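Local coordinates for putative YfrE protein (Vibrio parahaemolyticus RIMD 2210633, PDB 3BEE) that is of unknown function but, as a TPR-repeat fragment of a CcmH/CycH-type membrane protein, probably takes part in cytochrome c-type biogenesis, at residues Y41-S47 and L68-S72; F59-I63 and A89-M93. All coordinates share one frame. Residues are numbered along the deposited sequence.

A TPR-like array is held together by the packing of each antiparallel helix against its neighbours, and the two contacts sample this along helix 59-70. Contact 1 sets its C-terminal end (68-72) against the start of the preceding helix, 43-55; contact 2 sets its N-terminal end (59-63) against the close of the following helix, 79-92. The contact centres lie about 17 Å apart; their nearest atoms are about 5 Å apart, so the contacts do not touch. Contact 1 is partly buried, about 6 Å from the chain centre; contact 2 lies at the surface, about 14 Å from it. Both are mainly apolar, with no direct hydrogen bond across either; a water bridges contact 1.

Contact 1. Residues Y41-S47 and L68-S72; sequences YNEAALS and LLLDS
This is mainly apolar packing, with one water bridge, at the open end of a helical hairpin: the start of helix 43-55 and the turn before it meet the end of helix 59-70 and the following Asp71 and Ser72. The segments bury 375 Å² together, and Tyr41 and Ser72 are closest in backbone, 5.6 Å between their CA atoms. Tyr41, with chi1 -67° (m), lays its ring along the end of helix 59-70: CE1 lies 3.2 Å from Leu68 O, which sits at the ring edge, and 3.9 Å from Leu68 CD1, while CB is 4.0 Å from Ser72 CB. At the ring's tip a water joins the two sides, 2.5 Å from Tyr41 OH and donating to Asp71 OD2 at 3.1 Å. Leu69 (chi1 t, chi2 p) brings CD1 to 3.6 Å from Tyr41 O and 3.9 Å from Glu43 CA, and Leu46 (chi1 m, chi2 t) sets its CD1 3.9 Å from Leu69 CB. Asn42, extended at phi/psi -56/125, is the N-cap: its OD1 accepts from Ala45 N at 3.0 Å, while its ND2 hydrogen-bonds Glu39 OE1 and Thr7 OG1. Leu36 of helix 26-38 also touches Leu46, and Ile82 of helix 79-92 touches Leu69. A capped helix start against the end of its antiparallel partner, with leucines between, is consistent with the helical hairpin from which TPR arrays are built.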
ATOM      1  N   TYR A  41       4.411   5.284  -7.438  1.00 38.33           N
ATOM      2  CA  TYR A  41       4.299   3.814  -7.403  1.00 38.87           C
ATOM      3  C   TYR A  41       5.071   3.206  -6.227  1.00 38.09           C
ATOM      4  O   TYR A  41       5.491   2.051  -6.258  1.00 37.29           O
ATOM      5  CB  TYR A  41       4.688   3.190  -8.771  1.00 39.90           C
ATOM      6  CG  TYR A  41       3.683   3.545  -9.852  1.00 40.74           C
ATOM      7  CD1 TYR A  41       2.532   2.769 -10.038  1.00 42.13           C
ATOM      8  CD2 TYR A  41       3.849   4.686 -10.640  1.00 41.39           C
ATOM      9  CE1 TYR A  41       1.578   3.107 -10.995  1.00 41.59           C
ATOM     10  CE2 TYR A  41       2.907   5.036 -11.610  1.00 42.88           C
ATOM     11  CZ  TYR A  41       1.775   4.238 -11.779  1.00 43.58           C
ATOM     12  OH  TYR A  41       0.834   4.569 -12.732  1.00 43.57           O
ATOM     13  N   ASN A  42       5.243   3.997  -5.171  1.00 37.59           N
ATOM     14  CA  ASN A  42       5.952   3.515  -4.000  1.00 37.24           C
ATOM     15  C   ASN A  42       5.321   2.231  -3.457  1.00 37.16           C
ATOM     16  O   ASN A  42       4.126   2.186  -3.185  1.00 36.02           O
ATOM     17  CB  ASN A  42       6.006   4.570  -2.912  1.00 36.53           C
ATOM     18  CG  ASN A  42       6.892   4.160  -1.784  1.00 35.92           C
ATOM     19  OD1 ASN A  42       6.434   3.547  -0.818  1.00 35.01           O
ATOM     20  ND2 ASN A  42       8.185   4.463  -1.902  1.00 32.02           N
ATOM     21  N   GLU A  43       6.150   1.199  -3.320  1.00 37.22           N
ATOM     22  CA  GLU A  43       5.705  -0.122  -2.955  1.00 37.15           C
ATOM     23  C   GLU A  43       5.204  -0.158  -1.535  1.00 35.63           C
ATOM     24  O   GLU A  43       4.135  -0.660  -1.292  1.00 34.78           O
ATOM     25  CB  GLU A  43       6.836  -1.140  -3.123  1.00 37.14           C
ATOM     26  CG  GLU A  43       6.351  -2.619  -2.970  1.00 39.88           C
ATOM     27  CD  GLU A  43       7.359  -3.641  -3.558  1.00 41.22           C
ATOM     28  OE1 GLU A  43       8.474  -3.221  -3.990  1.00 43.08           O
ATOM     29  OE2 GLU A  43       7.022  -4.856  -3.583  1.00 45.06           O
ATOM     30  N   ALA A  44       5.982   0.370  -0.595  1.00 35.04           N
ATOM     31  CA  ALA A  44       5.564   0.411   0.810  1.00 34.92           C
ATOM     32  C   ALA A  44       4.196   1.107   1.006  1.00 35.15           C
ATOM     33  O   ALA A  44       3.357   0.622   1.756  1.00 34.99           O
ATOM     34  CB  ALA A  44       6.628   1.050   1.666  1.00 33.89           C
ATOM     35  N   ALA A  45       3.987   2.229   0.315  1.00 34.63           N
ATOM     36  CA  ALA A  45       2.786   3.043   0.461  1.00 34.10           C
ATOM     37  C   ALA A  45       1.550   2.370  -0.154  1.00 34.49           C
ATOM     38  O   ALA A  45       0.523   2.228   0.507  1.00 34.01           O
ATOM     39  CB  ALA A  45       3.011   4.422  -0.148  1.00 33.83           C
ATOM     40  N   LEU A  46       1.651   1.954  -1.417  1.00 34.53           N
ATOM     41  CA  LEU A  46       0.540   1.323  -2.097  1.00 35.00           C
ATOM     42  C   LEU A  46       0.204  -0.004  -1.446  1.00 35.38           C
ATOM     43  O   LEU A  46      -0.958  -0.420  -1.391  1.00 35.54           O
ATOM     44  CB  LEU A  46       0.864   1.116  -3.583  1.00 35.15           C
ATOM     45  CG  LEU A  46       0.880   2.385  -4.439  1.00 35.16           C
ATOM     46  CD1 LEU A  46       1.184   2.042  -5.912  1.00 36.20           C
ATOM     47  CD2 LEU A  46      -0.438   3.125  -4.335  1.00 34.21           C
ATOM     48  N   SER A  47       1.231  -0.663  -0.941  1.00 35.07           N
ATOM     49  CA  SER A  47       1.038  -1.914  -0.270  1.00 36.47           C
ATOM     50  C   SER A  47       0.251  -1.747   1.047  1.00 35.81           C
ATOM     51  O   SER A  47      -0.669  -2.526   1.325  1.00 36.66           O
ATOM     52  CB  SER A  47       2.390  -2.621  -0.092  1.00 36.64           C
ATOM     53  OG  SER A  47       2.263  -3.601   0.876  1.00 40.20           O
ATOM     54  N   LEU A  68      -2.628  -1.359  -9.823  1.00 36.39           N
ATOM     55  CA  LEU A  68      -1.942  -0.087  -9.994  1.00 37.31           C
ATOM     56  C   LEU A  68      -0.453  -0.208  -9.626  1.00 36.64           C
ATOM     57  O   LEU A  68       0.412   0.230 -10.371  1.00 37.29           O
ATOM     58  CB  LEU A  68      -2.643   1.029  -9.185  1.00 37.30           C
ATOM     59  CG  LEU A  68      -2.077   2.448  -9.321  1.00 37.66           C
ATOM     60  CD1 LEU A  68      -2.301   3.049 -10.726  1.00 39.63           C
ATOM     61  CD2 LEU A  68      -2.664   3.390  -8.272  1.00 39.98           C
ATOM     62  N   LEU A  69      -0.164  -0.842  -8.502  1.00 36.60           N
ATOM     63  CA  LEU A  69       1.224  -1.095  -8.099  1.00 36.58           C
ATOM     64  C   LEU A  69       1.996  -1.894  -9.164  1.00 36.29           C
ATOM     65  O   LEU A  69       3.168  -1.611  -9.417  1.00 36.69           O
ATOM     66  CB  LEU A  69       1.267  -1.811  -6.734  1.00 36.83           C
ATOM     67  CG  LEU A  69       2.630  -2.210  -6.141  1.00 36.46           C
ATOM     68  CD1 LEU A  69       3.649  -1.034  -6.163  1.00 35.32           C
ATOM     69  CD2 LEU A  69       2.443  -2.735  -4.732  1.00 35.98           C
ATOM     70  N   LEU A  70       1.336  -2.874  -9.785  1.00 35.02           N
ATOM     71  CA  LEU A  70       1.959  -3.714 -10.811  1.00 34.53           C
ATOM     72  C   LEU A  70       2.450  -2.910 -12.012  1.00 35.18           C
ATOM     73  O   LEU A  70       3.318  -3.379 -12.747  1.00 35.34           O
ATOM     74  CB  LEU A  70       1.008  -4.829 -11.268  1.00 33.04           C
ATOM     75  CG  LEU A  70       0.712  -5.937 -10.237  1.00 33.09           C
ATOM     76  CD1 LEU A  70      -0.387  -6.927 -10.754  1.00 29.73           C
ATOM     77  CD2 LEU A  70       2.009  -6.683  -9.927  1.00 31.72           C
ATOM     78  N   ASP A  71       1.897  -1.716 -12.220  1.00 36.00           N
ATOM     79  CA  ASP A  71       2.341  -0.866 -13.343  1.00 37.96           C
ATOM     80  C   ASP A  71       3.678  -0.175 -13.062  1.00 38.12           C
ATOM     81  O   ASP A  71       4.238   0.476 -13.954  1.00 38.38           O
ATOM     82  CB  ASP A  71       1.270   0.146 -13.782  1.00 37.88           C
ATOM     83  CG  ASP A  71       1.288   0.369 -15.267  1.00 41.28           C
ATOM     84  OD1 ASP A  71       1.634  -0.595 -15.991  1.00 45.96           O
ATOM     85  OD2 ASP A  71       0.993   1.493 -15.736  1.00 42.75           O
ATOM     86  N   SER A  72       4.179  -0.328 -11.829  1.00 38.91           N
ATOM     87  CA  SER A  72       5.535   0.083 -11.460  1.00 39.45           C
ATOM     88  C   SER A  72       6.580  -0.447 -12.440  1.00 40.02           C
ATOM     89  O   SER A  72       6.502  -1.589 -12.888  1.00 39.31           O
ATOM     90  CB  SER A  72       5.900  -0.434 -10.075  1.00 39.45           C
ATOM     91  OG  SER A  72       7.170   0.069  -9.673  1.00 40.64           O
TER
HETATM   92  O   HOH W   1      -0.823   3.191 -13.967  1.00 67.64           O

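Contact 2. Residues F59-I63 and A89-M93; sequences FQEAI and AKKLM
Phe59, Met93 and Ile63 carry most of the 333 Å² buried here, where the first turn of helix 59-70 packs against the last turn of helix 79-92 and the chain's C-terminal residue, an antiparallel pairing of successive helices as in helical-repeat arrays. Phe59 and Ala89 set the register, their CA atoms 5.2 Å apart. With chi1 at -65° (m) and chi2 at -59°, Phe59 offers one ring face to Leu92, whose CB stands 3.8 Å from the ring centroid and 13° off its normal, a CH-pi contact. Phe59 CB is 3.6 Å from Ala89 O and 3.5 Å from Met93 CG. Met93, a selenomethionine whose selenium replaces the methionine sulfur, has chi1 m and chi2 t and runs past Phe59 CB, so that its SE lies 3.9 Å from Ile63 CD1 and 4.1 Å from Gln60 N. One helical turn after Phe59, with Ile63 N bonded to Phe59 O at 3.0 Å, Ile63 (chi1 m, chi2 t) places CG1 3.6 Å from Ala89 CB and CD1 3.7 Å from Lys90 N. Phe54 packs edge-to-face on Phe59 and also touches Leu92, linking this contact to helix 43-55. No hydrogen bond or salt bridge crosses between the segments, so the helix ends meet here through shape and apolar contact, made by the aromatic face, aliphatic carbons and the Met93 side chain.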
ATOM      1  N   PHE A  59     -12.414  -5.918  -1.033  1.00 35.18           N
ATOM      2  CA  PHE A  59     -11.525  -6.763  -1.833  1.00 35.07           C
ATOM      3  C   PHE A  59     -11.285  -6.176  -3.226  1.00 35.32           C
ATOM      4  O   PHE A  59     -10.193  -6.278  -3.778  1.00 35.54           O
ATOM      5  CB  PHE A  59     -12.067  -8.221  -1.894  1.00 34.35           C
ATOM      6  CG  PHE A  59     -12.081  -8.903  -0.542  1.00 35.25           C
ATOM      7  CD1 PHE A  59     -10.882  -9.052   0.190  1.00 34.26           C
ATOM      8  CD2 PHE A  59     -13.278  -9.332   0.034  1.00 31.60           C
ATOM      9  CE1 PHE A  59     -10.872  -9.638   1.457  1.00 33.84           C
ATOM     10  CE2 PHE A  59     -13.282  -9.898   1.310  1.00 29.94           C
ATOM     11  CZ  PHE A  59     -12.071 -10.080   2.017  1.00 32.89           C
ATOM     12  N   GLN A  60     -12.313  -5.566  -3.790  1.00 35.77           N
ATOM     13  CA  GLN A  60     -12.206  -4.920  -5.105  1.00 36.54           C
ATOM     14  C   GLN A  60     -11.200  -3.773  -5.082  1.00 35.89           C
ATOM     15  O   GLN A  60     -10.335  -3.671  -5.959  1.00 35.11           O
ATOM     16  CB  GLN A  60     -13.569  -4.402  -5.568  1.00 37.12           C
ATOM     17  CG  GLN A  60     -13.462  -3.570  -6.837  1.00 41.76           C
ATOM     18  CD  GLN A  60     -13.462  -4.416  -8.089  1.00 46.31           C
ATOM     19  OE1 GLN A  60     -12.409  -4.665  -8.683  1.00 49.55           O
ATOM     20  NE2 GLN A  60     -14.652  -4.854  -8.507  1.00 49.87           N
ATOM     21  N   GLU A  61     -11.321  -2.907  -4.077  1.00 35.04           N
ATOM     22  CA  GLU A  61     -10.394  -1.801  -3.933  1.00 35.74           C
ATOM     23  C   GLU A  61      -8.977  -2.243  -3.640  1.00 34.86           C
ATOM     24  O   GLU A  61      -8.060  -1.610  -4.115  1.00 34.30           O
ATOM     25  CB  GLU A  61     -10.892  -0.818  -2.876  1.00 36.75           C
ATOM     26  CG  GLU A  61     -12.185  -0.197  -3.345  1.00 40.92           C
ATOM     27  CD  GLU A  61     -12.902   0.578  -2.289  1.00 48.37           C
ATOM     28  OE1 GLU A  61     -12.329   1.590  -1.815  1.00 49.22           O
ATOM     29  OE2 GLU A  61     -14.056   0.186  -1.966  1.00 51.54           O
ATOM     30  N   ALA A  62      -8.808  -3.321  -2.855  1.00 34.83           N
ATOM     31  CA  ALA A  62      -7.483  -3.930  -2.651  1.00 34.40           C
ATOM     32  C   ALA A  62      -6.850  -4.333  -3.984  1.00 34.63           C
ATOM     33  O   ALA A  62      -5.695  -4.015  -4.256  1.00 34.75           O
ATOM     34  CB  ALA A  62      -7.575  -5.137  -1.695  1.00 34.08           C
ATOM     35  N   ILE A  63      -7.624  -5.021  -4.824  1.00 34.92           N
ATOM     36  CA  ILE A  63      -7.151  -5.466  -6.138  1.00 34.18           C
ATOM     37  C   ILE A  63      -6.749  -4.286  -7.011  1.00 33.97           C
ATOM     38  O   ILE A  63      -5.670  -4.298  -7.618  1.00 33.32           O
ATOM     39  CB  ILE A  63      -8.179  -6.379  -6.858  1.00 34.47           C
ATOM     40  CG1 ILE A  63      -8.397  -7.669  -6.055  1.00 34.09           C
ATOM     41  CG2 ILE A  63      -7.703  -6.742  -8.291  1.00 34.35           C
ATOM     42  CD1 ILE A  63      -9.595  -8.479  -6.513  1.00 35.06           C
ATOM     43  N   ALA A  89      -7.854 -12.151  -2.839  1.00 37.64           N
ATOM     44  CA  ALA A  89      -8.925 -11.131  -2.812  1.00 37.18           C
ATOM     45  C   ALA A  89     -10.077 -11.460  -3.768  1.00 37.23           C
ATOM     46  O   ALA A  89     -11.251 -11.430  -3.393  1.00 37.20           O
ATOM     47  CB  ALA A  89      -8.354  -9.768  -3.117  1.00 34.84           C
ATOM     48  N   LYS A  90      -9.712 -11.809  -4.992  1.00 37.95           N
ATOM     49  CA  LYS A  90     -10.647 -12.178  -6.055  1.00 38.69           C
ATOM     50  C   LYS A  90     -11.528 -13.343  -5.603  1.00 38.39           C
ATOM     51  O   LYS A  90     -12.723 -13.334  -5.829  1.00 37.69           O
ATOM     52  CB  LYS A  90      -9.822 -12.553  -7.291  1.00 39.38           C
ATOM     53  CG  LYS A  90     -10.568 -12.995  -8.497  1.00 44.57           C
ATOM     54  CD  LYS A  90      -9.630 -12.976  -9.723  1.00 51.31           C
ATOM     55  CE  LYS A  90      -8.903 -14.310  -9.923  1.00 54.67           C
ATOM     56  NZ  LYS A  90      -7.960 -14.232 -11.089  1.00 57.69           N
ATOM     57  N   LYS A  91     -10.930 -14.330  -4.936  1.00 38.75           N
ATOM     58  CA  LYS A  91     -11.651 -15.501  -4.450  1.00 39.96           C
ATOM     59  C   LYS A  91     -12.552 -15.192  -3.253  1.00 39.65           C
ATOM     60  O   LYS A  91     -13.417 -15.969  -2.937  1.00 39.27           O
ATOM     61  CB  LYS A  91     -10.663 -16.597  -4.062  1.00 40.89           C
ATOM     62  CG  LYS A  91     -10.014 -17.355  -5.235  1.00 43.98           C
ATOM     63  CD  LYS A  91      -8.947 -18.288  -4.645  1.00 48.83           C
ATOM     64  CE  LYS A  91      -7.981 -18.860  -5.667  1.00 51.84           C
ATOM     65  NZ  LYS A  91      -6.917 -19.609  -4.911  1.00 54.72           N
ATOM     66  N   LEU A  92     -12.344 -14.056  -2.592  1.00 39.35           N
ATOM     67  CA  LEU A  92     -13.135 -13.709  -1.423  1.00 39.82           C
ATOM     68  C   LEU A  92     -14.281 -12.773  -1.774  1.00 41.15           C
ATOM     69  O   LEU A  92     -15.118 -12.474  -0.923  1.00 39.65           O
ATOM     70  CB  LEU A  92     -12.253 -13.080  -0.327  1.00 39.40           C
ATOM     71  CG  LEU A  92     -11.282 -14.069   0.329  1.00 37.74           C
ATOM     72  CD1 LEU A  92     -10.332 -13.321   1.217  1.00 35.31           C
ATOM     73  CD2 LEU A  92     -12.037 -15.227   1.061  1.00 31.56           C
HETATM   74  N   MSE A  93     -14.278 -12.284  -3.013  1.00 42.61           N
HETATM   75  CA  MSE A  93     -15.356 -11.420  -3.470  1.00 46.67           C
HETATM   76  C   MSE A  93     -16.623 -12.184  -3.742  1.00 44.90           C
HETATM   77  O   MSE A  93     -17.660 -11.574  -3.706  1.00 46.01           O
HETATM   78  CB  MSE A  93     -14.964 -10.665  -4.719  1.00 45.61           C
HETATM   79  CG  MSE A  93     -13.963  -9.604  -4.454  1.00 47.91           C
HETATM   80 SE   MSE A  93     -13.467  -8.727  -6.091  1.00 56.07          SE
HETATM   81  CE  MSE A  93     -13.726 -10.094  -7.469  1.00 55.78           C
TER